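Local structure of glycosyl hydrolase, family 38 (5KBP) at residues A[6-11]-A[224-229]; A[833-838]-A[872-877]; A[844-849]-A[892-897]. The protein probably acts as an alpha-mannosidase, a metal-binding glycosyl hydrolase of family 38 that cleaves alpha-linked mannose from carbohydrates. All coordinates share one frame; numbering follows the deposited sequence.

Contact 1 of 3, residues A[6-11]-A[224-229]; sequences KKKVYI and TNHLLM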
loop_
_atom_site.group_PDB
_atom_site.type_symbol
_atom_site.label_atom_id
_atom_site.label_comp_id
_atom_site.label_asym_id
_atom_site.label_seq_id
_atom_site.Cartn_x
_atom_site.Cartn_y
_atom_site.Cartn_z
ATOM N N LYS A 6 -10.571 -43.852 32.802
ATOM C CA LYS A 6 -11.026 -42.474 32.663
ATOM C C LYS A 6 -10.107 -41.692 31.729
ATOM O O LYS A 6 -8.948 -41.430 32.055
ATOM C CB LYS A 6 -11.104 -41.794 34.031
ATOM C CG LYS A 6 -11.704 -40.398 34.001
ATOM C CD LYS A 6 -11.870 -39.841 35.405
ATOM N N LYS A 7 -10.631 -41.324 30.565
ATOM C CA LYS A 7 -9.843 -40.613 29.572
ATOM C C LYS A 7 -9.833 -39.115 29.863
ATOM O O LYS A 7 -10.726 -38.573 30.520
ATOM C CB LYS A 7 -10.385 -40.876 28.167
ATOM C CG LYS A 7 -10.389 -42.346 27.775
ATOM C CD LYS A 7 -10.873 -42.541 26.346
ATOM C CE LYS A 7 -10.864 -44.012 25.960
ATOM N NZ LYS A 7 -11.326 -44.231 24.561
ATOM N N LYS A 8 -8.801 -38.445 29.359
ATOM C CA LYS A 8 -8.607 -37.016 29.564
ATOM C C LYS A 8 -8.902 -36.266 28.274
ATOM O O LYS A 8 -8.451 -36.670 27.196
ATOM C CB LYS A 8 -7.186 -36.716 30.040
ATOM C CG LYS A 8 -6.882 -37.257 31.427
ATOM C CD LYS A 8 -5.689 -36.553 32.048
ATOM C CE LYS A 8 -5.484 -36.986 33.489
ATOM N NZ LYS A 8 -4.440 -36.173 34.169
ATOM N N VAL A 9 -9.652 -35.173 28.391
ATOM C CA VAL A 9 -10.082 -34.373 27.252
ATOM C C VAL A 9 -9.432 -33.003 27.384
ATOM O O VAL A 9 -9.796 -32.218 28.269
ATOM C CB VAL A 9 -11.610 -34.261 27.181
ATOM C CG1 VAL A 9 -12.025 -33.514 25.936
ATOM C CG2 VAL A 9 -12.246 -35.645 27.214
ATOM N N TYR A 10 -8.469 -32.713 26.512
ATOM C CA TYR A 10 -7.712 -31.466 26.552
ATOM C C TYR A 10 -8.358 -30.469 25.596
ATOM O O TYR A 10 -8.337 -30.661 24.375
ATOM C CB TYR A 10 -6.249 -31.709 26.190
ATOM C CG TYR A 10 -5.528 -32.628 27.151
ATOM C CD1 TYR A 10 -5.637 -34.007 27.037
ATOM C CD2 TYR A 10 -4.739 -32.117 28.175
ATOM C CE1 TYR A 10 -4.985 -34.851 27.911
ATOM C CE2 TYR A 10 -4.082 -32.955 29.055
ATOM C CZ TYR A 10 -4.208 -34.322 28.917
ATOM O OH TYR A 10 -3.556 -35.164 29.789
ATOM N N ILE A 11 -8.922 -29.402 26.151
ATOM C CA ILE A 11 -9.624 -28.382 25.380
ATOM C C ILE A 11 -8.700 -27.178 25.246
ATOM O O ILE A 11 -8.399 -26.497 26.233
ATOM C CB ILE A 11 -10.954 -28.004 26.042
ATOM C CG1 ILE A 11 -11.839 -29.246 26.166
ATOM C CG2 ILE A 11 -11.655 -26.915 25.246
ATOM C CD1 ILE A 11 -12.948 -29.113 27.177
ATOM N N THR A 224 -3.732 -42.759 22.370
ATOM C CA THR A 224 -3.597 -42.683 23.817
ATOM C C THR A 224 -4.956 -42.345 24.421
ATOM O O THR A 224 -5.941 -42.125 23.709
ATOM C CB THR A 224 -2.551 -41.638 24.229
ATOM O OG1 THR A 224 -3.088 -40.323 24.033
ATOM C CG2 THR A 224 -1.289 -41.784 23.391
ATOM N N ASN A 225 -5.010 -42.304 25.750
ATOM C CA ASN A 225 -6.208 -41.862 26.453
ATOM C C ASN A 225 -6.308 -40.345 26.541
ATOM O O ASN A 225 -7.187 -39.834 27.242
ATOM C CB ASN A 225 -6.250 -42.467 27.857
ATOM C CG ASN A 225 -6.394 -43.974 27.835
ATOM O OD1 ASN A 225 -7.055 -44.532 26.960
ATOM N ND2 ASN A 225 -5.772 -44.643 28.798
ATOM N N HIS A 226 -5.431 -39.621 25.849
ATOM C CA HIS A 226 -5.399 -38.166 25.886
ATOM C C HIS A 226 -5.980 -37.627 24.584
ATOM O O HIS A 226 -5.445 -37.894 23.501
ATOM C CB HIS A 226 -3.971 -37.666 26.101
ATOM C CG HIS A 226 -3.322 -38.225 27.330
ATOM N ND1 HIS A 226 -3.535 -37.703 28.588
ATOM C CD2 HIS A 226 -2.475 -39.268 27.495
ATOM C CE1 HIS A 226 -2.843 -38.397 29.473
ATOM N NE2 HIS A 226 -2.191 -39.353 28.836
ATOM N N LEU A 227 -7.069 -36.874 24.694
ATOM C CA LEU A 227 -7.848 -36.423 23.551
ATOM C C LEU A 227 -7.731 -34.912 23.402
ATOM O O LEU A 227 -7.712 -34.180 24.397
ATOM C CB LEU A 227 -9.315 -36.826 23.717
ATOM C CG LEU A 227 -9.528 -38.259 24.212
ATOM C CD1 LEU A 227 -10.929 -38.437 24.772
ATOM C CD2 LEU A 227 -9.267 -39.252 23.094
ATOM N N LEU A 228 -7.661 -34.449 22.156
ATOM C CA LEU A 228 -7.461 -33.039 21.843
ATOM C C LEU A 228 -8.734 -32.466 21.232
ATOM O O LEU A 228 -9.187 -32.936 20.182
ATOM C CB LEU A 228 -6.278 -32.855 20.891
ATOM C CG LEU A 228 -5.914 -31.414 20.524
ATOM C CD1 LEU A 228 -5.378 -30.659 21.729
ATOM C CD2 LEU A 228 -4.910 -31.381 19.382
ATOM N N MET A 229 -9.304 -31.460 21.889
ATOM C CA MET A 229 -10.449 -30.716 21.378
ATOM C C MET A 229 -9.998 -29.292 21.081
ATOM O O MET A 229 -9.605 -28.560 21.996
ATOM C CB MET A 229 -11.605 -30.715 22.379
ATOM C CG MET A 229 -12.133 -32.093 22.740
ATOM S SD MET A 229 -12.819 -32.991 21.338
ATOM C CE MET A 229 -14.091 -31.854 20.796
#

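Contact 2 of 3, residues A[833-838]-A[872-877]; sequences AVKRQE and VLEEPL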
loop_
_atom_site.group_PDB
_atom_site.type_symbol
_atom_site.label_atom_id
_atom_site.label_comp_id
_atom_site.label_asym_id
_atom_site.label_seq_id
_atom_site.Cartn_x
_atom_site.Cartn_y
_atom_site.Cartn_z
ATOM N N ALA A 833 22.289 -18.569 1.887
ATOM C CA ALA A 833 22.369 -17.443 2.808
ATOM C C ALA A 833 23.815 -17.090 3.115
ATOM O O ALA A 833 24.641 -17.970 3.369
ATOM C CB ALA A 833 21.625 -17.742 4.115
ATOM N N VAL A 834 24.107 -15.790 3.083
ATOM C CA VAL A 834 25.325 -15.212 3.644
ATOM C C VAL A 834 24.909 -13.914 4.324
ATOM O O VAL A 834 24.536 -12.949 3.647
ATOM C CB VAL A 834 26.410 -14.945 2.589
ATOM C CG1 VAL A 834 27.499 -14.045 3.166
ATOM C CG2 VAL A 834 27.017 -16.249 2.110
ATOM N N LYS A 835 24.948 -13.892 5.650
ATOM C CA LYS A 835 24.541 -12.717 6.415
ATOM C C LYS A 835 25.285 -12.744 7.745
ATOM O O LYS A 835 26.259 -13.484 7.907
ATOM C CB LYS A 835 23.010 -12.685 6.575
ATOM C CG LYS A 835 22.447 -13.769 7.479
ATOM C CD LYS A 835 20.933 -13.674 7.575
ATOM C CE LYS A 835 20.391 -14.575 8.669
ATOM N NZ LYS A 835 20.831 -14.123 10.017
ATOM N N ARG A 836 24.831 -11.940 8.704
ATOM C CA ARG A 836 25.486 -11.847 9.998
ATOM C C ARG A 836 24.459 -11.885 11.122
ATOM O O ARG A 836 23.309 -11.473 10.952
ATOM C CB ARG A 836 26.343 -10.574 10.096
ATOM C CG ARG A 836 27.529 -10.583 9.143
ATOM C CD ARG A 836 28.459 -9.403 9.354
ATOM N NE ARG A 836 29.635 -9.517 8.496
ATOM C CZ ARG A 836 30.772 -10.104 8.858
ATOM N NH1 ARG A 836 30.896 -10.626 10.070
ATOM N NH2 ARG A 836 31.787 -10.163 8.006
ATOM N N GLN A 837 24.894 -12.394 12.274
ATOM C CA GLN A 837 24.016 -12.544 13.427
ATOM C C GLN A 837 23.720 -11.185 14.058
ATOM O O GLN A 837 24.518 -10.249 13.966
ATOM C CB GLN A 837 24.652 -13.487 14.451
ATOM C CG GLN A 837 23.718 -13.959 15.553
ATOM C CD GLN A 837 24.287 -15.127 16.334
ATOM O OE1 GLN A 837 25.502 -15.242 16.506
ATOM N NE2 GLN A 837 23.412 -16.008 16.803
ATOM N N GLU A 838 22.561 -11.094 14.721
ATOM C CA GLU A 838 22.018 -9.797 15.120
ATOM C C GLU A 838 22.967 -9.036 16.039
ATOM O O GLU A 838 23.312 -7.879 15.772
ATOM C CB GLU A 838 20.657 -9.978 15.793
ATOM C CG GLU A 838 19.488 -10.051 14.824
ATOM C CD GLU A 838 18.183 -9.621 15.463
ATOM O OE1 GLU A 838 17.286 -9.155 14.730
ATOM O OE2 GLU A 838 18.060 -9.741 16.699
ATOM N N VAL A 872 19.535 -23.236 12.321
ATOM C CA VAL A 872 19.081 -22.073 11.560
ATOM C C VAL A 872 18.789 -20.876 12.448
ATOM O O VAL A 872 18.603 -19.766 11.933
ATOM C CB VAL A 872 17.837 -22.403 10.715
ATOM C CG1 VAL A 872 18.148 -23.526 9.736
ATOM C CG2 VAL A 872 16.659 -22.757 11.608
ATOM N N LEU A 873 18.742 -21.065 13.764
ATOM C CA LEU A 873 18.686 -19.953 14.702
ATOM C C LEU A 873 20.067 -19.393 15.020
ATOM O O LEU A 873 20.185 -18.554 15.919
ATOM C CB LEU A 873 17.987 -20.382 15.994
ATOM C CG LEU A 873 16.546 -20.880 15.856
ATOM C CD1 LEU A 873 15.941 -21.163 17.224
ATOM C CD2 LEU A 873 15.692 -19.886 15.077
ATOM N N GLU A 874 21.099 -19.862 14.313
ATOM C CA GLU A 874 22.462 -19.339 14.408
ATOM C C GLU A 874 23.101 -19.606 15.768
ATOM O O GLU A 874 23.996 -18.873 16.195
ATOM C CB GLU A 874 22.504 -17.842 14.079
ATOM C CG GLU A 874 22.147 -17.530 12.636
ATOM C CD GLU A 874 21.585 -16.133 12.462
ATOM O OE1 GLU A 874 20.797 -15.926 11.518
ATOM O OE2 GLU A 874 21.922 -15.248 13.273
ATOM N N GLU A 875 22.660 -20.659 16.454
ATOM C CA GLU A 875 23.260 -21.060 17.715
ATOM C C GLU A 875 23.942 -22.418 17.570
ATOM O O GLU A 875 23.490 -23.261 16.789
ATOM C CB GLU A 875 22.216 -21.132 18.836
ATOM C CG GLU A 875 21.600 -19.787 19.181
ATOM C CD GLU A 875 22.640 -18.737 19.535
ATOM O OE1 GLU A 875 23.664 -19.087 20.160
ATOM O OE2 GLU A 875 22.431 -17.557 19.185
ATOM N N PRO A 876 25.027 -22.657 18.312
ATOM C CA PRO A 876 25.803 -23.888 18.116
ATOM C C PRO A 876 24.951 -25.138 18.274
ATOM O O PRO A 876 24.042 -25.197 19.105
ATOM C CB PRO A 876 26.879 -23.803 19.205
ATOM C CG PRO A 876 27.015 -22.346 19.482
ATOM C CD PRO A 876 25.637 -21.774 19.322
ATOM N N LEU A 877 25.255 -26.142 17.455
ATOM C CA LEU A 877 24.520 -27.397 17.502
ATOM C C LEU A 877 24.828 -28.150 18.791
ATOM O O LEU A 877 25.961 -28.142 19.280
ATOM C CB LEU A 877 24.868 -28.262 16.289
ATOM C CG LEU A 877 24.354 -27.773 14.934
ATOM C CD1 LEU A 877 24.919 -28.613 13.800
ATOM C CD2 LEU A 877 22.832 -27.798 14.910
#

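Contact 3 of 3, residues A[844-849]-A[892-897]; sequences VVRGFN and IRTWRF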
loop_
_atom_site.group_PDB
_atom_site.type_symbol
_atom_site.label_atom_id
_atom_site.label_comp_id
_atom_site.label_asym_id
_atom_site.label_seq_id
_atom_site.Cartn_x
_atom_site.Cartn_y
_atom_site.Cartn_z
ATOM N N VAL A 844 27.312 -15.555 9.058
ATOM C CA VAL A 844 26.456 -16.733 8.971
ATOM C C VAL A 844 26.340 -17.140 7.510
ATOM O O VAL A 844 25.982 -16.321 6.655
ATOM C CB VAL A 844 25.069 -16.470 9.583
ATOM C CG1 VAL A 844 24.163 -17.671 9.374
ATOM C CG2 VAL A 844 25.195 -16.146 11.064
ATOM N N VAL A 845 26.649 -18.404 7.227
ATOM C CA VAL A 845 26.539 -18.971 5.889
ATOM C C VAL A 845 25.740 -20.262 5.985
ATOM O O VAL A 845 25.969 -21.075 6.887
ATOM C CB VAL A 845 27.924 -19.235 5.264
ATOM C CG1 VAL A 845 27.778 -19.789 3.854
ATOM C CG2 VAL A 845 28.760 -17.965 5.262
ATOM N N ARG A 846 24.801 -20.451 5.062
ATOM C CA ARG A 846 23.957 -21.636 5.060
ATOM C C ARG A 846 23.887 -22.238 3.666
ATOM O O ARG A 846 23.704 -21.525 2.674
ATOM C CB ARG A 846 22.543 -21.317 5.560
ATOM C CG ARG A 846 21.576 -22.491 5.465
ATOM C CD ARG A 846 20.398 -22.343 6.419
ATOM N NE ARG A 846 19.816 -21.005 6.381
ATOM C CZ ARG A 846 19.969 -20.099 7.343
ATOM N NH1 ARG A 846 19.408 -18.904 7.227
ATOM N NH2 ARG A 846 20.681 -20.389 8.424
ATOM N N GLY A 847 24.038 -23.562 3.605
ATOM C CA GLY A 847 23.828 -24.315 2.387
ATOM C C GLY A 847 23.145 -25.631 2.702
ATOM O O GLY A 847 22.878 -25.946 3.863
ATOM N N PHE A 848 22.865 -26.400 1.653
ATOM C CA PHE A 848 22.226 -27.692 1.851
ATOM C C PHE A 848 22.667 -28.664 0.769
ATOM O O PHE A 848 22.996 -28.267 -0.352
ATOM C CB PHE A 848 20.695 -27.573 1.872
ATOM C CG PHE A 848 20.087 -27.221 0.543
ATOM C CD1 PHE A 848 20.161 -25.929 0.051
ATOM C CD2 PHE A 848 19.420 -28.180 -0.202
ATOM C CE1 PHE A 848 19.593 -25.602 -1.168
ATOM C CE2 PHE A 848 18.849 -27.859 -1.419
ATOM C CZ PHE A 848 18.936 -26.569 -1.903
ATOM N N ASN A 849 22.671 -29.946 1.123
ATOM C CA ASN A 849 23.027 -31.002 0.185
ATOM C C ASN A 849 21.885 -31.232 -0.796
ATOM O O ASN A 849 20.718 -31.319 -0.399
ATOM C CB ASN A 849 23.344 -32.294 0.939
ATOM C CG ASN A 849 24.041 -33.328 0.072
ATOM O OD1 ASN A 849 24.009 -33.257 -1.159
ATOM N ND2 ASN A 849 24.669 -34.304 0.714
ATOM N N ILE A 892 20.758 -29.544 6.017
ATOM C CA ILE A 892 20.795 -28.088 5.946
ATOM C C ILE A 892 21.862 -27.638 6.936
ATOM O O ILE A 892 21.630 -27.607 8.148
ATOM C CB ILE A 892 19.433 -27.464 6.258
ATOM C CG1 ILE A 892 18.341 -28.100 5.397
ATOM C CG2 ILE A 892 19.480 -25.963 6.030
ATOM C CD1 ILE A 892 16.941 -27.721 5.831
ATOM N N ARG A 893 23.040 -27.295 6.428
ATOM C CA ARG A 893 24.170 -26.933 7.270
ATOM C C ARG A 893 24.334 -25.420 7.319
ATOM O O ARG A 893 24.224 -24.737 6.296
ATOM C CB ARG A 893 25.458 -27.585 6.762
ATOM C CG ARG A 893 26.668 -27.335 7.648
ATOM C CD ARG A 893 27.804 -28.285 7.317
ATOM N NE ARG A 893 27.482 -29.668 7.657
ATOM C CZ ARG A 893 28.318 -30.688 7.498
ATOM N NH1 ARG A 893 29.531 -30.483 7.001
ATOM N NH2 ARG A 893 27.943 -31.915 7.834
ATOM N N THR A 894 24.596 -24.904 8.519
ATOM C CA THR A 894 24.804 -23.480 8.741
ATOM C C THR A 894 26.134 -23.273 9.450
ATOM O O THR A 894 26.396 -23.905 10.479
ATOM C CB THR A 894 23.665 -22.874 9.570
ATOM O OG1 THR A 894 22.409 -23.159 8.941
ATOM C CG2 THR A 894 23.834 -21.367 9.687
ATOM N N TRP A 895 26.966 -22.393 8.904
ATOM C CA TRP A 895 28.274 -22.088 9.462
ATOM C C TRP A 895 28.234 -20.789 10.262
ATOM O O TRP A 895 27.327 -19.965 10.117
ATOM C CB TRP A 895 29.326 -21.976 8.357
ATOM C CG TRP A 895 29.659 -23.265 7.668
ATOM C CD1 TRP A 895 30.724 -24.078 7.922
ATOM C CD2 TRP A 895 28.930 -23.881 6.599
ATOM N NE1 TRP A 895 30.702 -25.165 7.082
ATOM C CE2 TRP A 895 29.610 -25.068 6.260
ATOM C CE3 TRP A 895 27.768 -23.545 5.898
ATOM C CZ2 TRP A 895 29.167 -25.918 5.250
ATOM C CZ3 TRP A 895 27.329 -24.394 4.897
ATOM C CH2 TRP A 895 28.026 -25.567 4.584
ATOM N N ARG A 896 29.244 -20.618 11.112
ATOM C CA ARG A 896 29.444 -19.388 11.864
ATOM C C ARG A 896 30.927 -19.056 11.870
ATOM O O ARG A 896 31.746 -19.884 12.277
ATOM C CB ARG A 896 28.932 -19.509 13.304
ATOM C CG ARG A 896 29.382 -18.360 14.196
ATOM C CD ARG A 896 29.282 -18.705 15.674
ATOM N NE ARG A 896 27.914 -18.633 16.175
ATOM C CZ ARG A 896 27.588 -18.729 17.460
ATOM N NH1 ARG A 896 28.532 -18.899 18.376
ATOM N NH2 ARG A 896 26.318 -18.653 17.832
ATOM N N PHE A 897 31.266 -17.852 11.416
ATOM C CA PHE A 897 32.639 -17.355 11.417
ATOM C C PHE A 897 32.734 -16.221 12.429
ATOM O O PHE A 897 32.108 -15.171 12.252
ATOM C CB PHE A 897 33.054 -16.878 10.026
ATOM C CG PHE A 897 33.157 -17.982 9.006
ATOM C CD1 PHE A 897 32.048 -18.378 8.277
ATOM C CD2 PHE A 897 34.367 -18.614 8.774
ATOM C CE1 PHE A 897 32.143 -19.391 7.337
ATOM C CE2 PHE A 897 34.469 -19.625 7.835
ATOM C CZ PHE A 897 33.355 -20.015 7.117
#

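Contact 1 of 3, residues A[6-11]-A[224-229]
Tyr10 and His226 stand side by side and point the same way, each rising from its own strand on one face of a parallel sheet. Their rings meet rim to rim with planes 47° apart, and neither covers the face of the other. Tyr10 OH lies 2.8 Å from His226 ND1, near the imidazole plane, in a hydrogen bond whose donor is not settled. In both residues CG is anti to the carbonyl carbon (chi1 -62° for Tyr10, -56° for His226), so both side chains leave their strands in a matching direction. His226 NE2 is bonded to Glu273, and Tyr266 meets the Tyr10 ring edge to face.

On the other face Val9, Leu227 and Met229 pack as apolar side chains. Val9 CG1 packs on Met229 CG at 3.5 Å, while CG2 faces Leu227 CD1 at 3.9 Å. Helix 204-219 covers Leu227 and Met229. Val9 also touches Tyr256, a calcium-binding residue of this protein, although no calcium is bound to this chain.

Lys7 crosses Asn225 at about a right angle, with Lys7 CB 3.5 Å from Asn225 O. Its NZ goes on to a salt bridge with Glu219.

Four backbone bonds join the strands. Lys8 N reaches Asn225 O at 3.0 Å, and Leu227 N reaches Lys8 O at 2.9 Å. Tyr10 N to Leu227 O is 2.7 Å, and Met229 N to Tyr10 O is 2.8 Å. Strand 7-13 is the middle of a three-stranded parallel sheet in the family 38 N-terminal domain, with 226-231 and 256-260 at its edges.

Apolar packing dominates beside Val9, while on the other face a buried histidine is held through both ring nitrogens. That double grip should fix its ring rotation, and Glu273 may favour a proton on NE2.

Contact 2 of 3, residues A[833-838]-A[872-877]
Gln837 and Glu874 bring the two backbones closest, with Gln837 CA 7.0 Å from Glu874 CA, so the end of strand 829-836 and the loop 872-877 meet through side chains and without backbone pairing. With positive phi, Glu874 has a left-handed backbone conformation. Its carboxylate reaches across and serves two residues.

OE1 takes Lys835. The two side chains cross at about a right angle, and NZ forms a salt bridge to OE1. The modelled separation is very short, so its exact length is doubtful. The Lys835 chain runs extended as far as CE, then a bend at chi4 (66°) places NZ. Lys835 also packs on Tyr335 and Arg105.

OE2 of Glu874 lies against the aliphatic part of Gln837, 3.2 Å from Gln837 CG and 3.5 Å from Gln837 CB. The two side chains slide past each other in opposite directions, their amide and carboxylate planes 65° apart. The Gln837 amide therefore ends up beyond the Glu874 carboxylate, by the loop backbone. Gln837 NE2 stands 3.0 Å from Glu874 O and 3.0 Å from Glu875 OE2. The Glu875 and Gln837 side chains cross at about a right angle, yet their carboxylate and amide planes are only 31° apart. Gln837 OE1 is hydrogen-bonded to Thr840 OG1, which holds the other end of the amide.

Glu874 O has a further partner in Arg896, which donates NH2 to it. Glu874 also touches Val844 of the intervening strand. The buried carboxylate thus has a cation at one oxygen and carbon atoms at the other, and Lys835 would probably keep it ionised.

The arrangement belongs to the C-terminal beta sandwich domain of family 38. The loop after strand 864-870 meets the end of edge strand 829-836 through Glu874.

Contact 3 of 3, residues A[844-849]-A[892-897]
Val844 to Phe848 and Ile892 to Arg896 pair as antiparallel inner strands of a five-stranded sheet. Val845 and Trp895 form one hydrogen-bonded pair, Gly847 and Arg893 the next. Trp895 N reaches Val845 O at 2.6 Å, but the return bond from Val845 N to Trp895 O is weak. Gly847 N donates to Arg893 O at 2.9 Å, and Arg893 N donates back to Gly847 O, also at 2.9 Å.

On one face, Trp895 turns the rim of its indole along the other strand. CE3 lies 3.2 Å from Val845 O, and CZ3 lies 3.6 Å from Gly847 N, both contacts near the ring plane. Gly847 has no side chain, so the indole edge comes directly against backbone there. Arg893 CG sits over one face of the indole, offset toward its rim. Trp831 meets the ring as well.

This sheet is part of the family 38 C-terminal beta sandwich domain. Strand 829-836 flanks 844-849, and strand 864-870 flanks 892-897.

On the opposite face, Arg846 and Thr894 lie side by side and point the same way. Thr894 OG1 is at the guanidinium edge, in its plane, and accepts a weak, nearly straight bond from Arg846 NH2 (3.3 Å, 169°). A bend at chi3 (46°) places NE. Arg846 CD rests 3.8 Å from Ile892 CG2. The stronger partner of Arg846 is Glu101 of helix 100-117, which forms a salt bridge with NH1. Val844 CG1 packs on Thr894 CG2 at 3.7 Å.

In the fold
Contact 1 closes early in the chain, in the family 38 N-terminal domain. Contacts 2 and 3 come near the C-terminus. The centre of contact 1 is about 39 Å from that of contact 2 and about 41 Å from that of contact 3. Contacts 2 and 3 have centres about 8 Å apart and touch. Their segments alternate along the chain: 833-838, 844-849, 872-877, 892-897. Strands 829-836 and 843-849 are neighbours in one antiparallel sheet, and Arg896 reaches the loop at Glu874. Contact 1 pairs strands of a parallel sheet. Contact 3 pairs two strands of the C-terminal sheet, and contact 2 ties a loop to its edge strand, so these two lie in one domain.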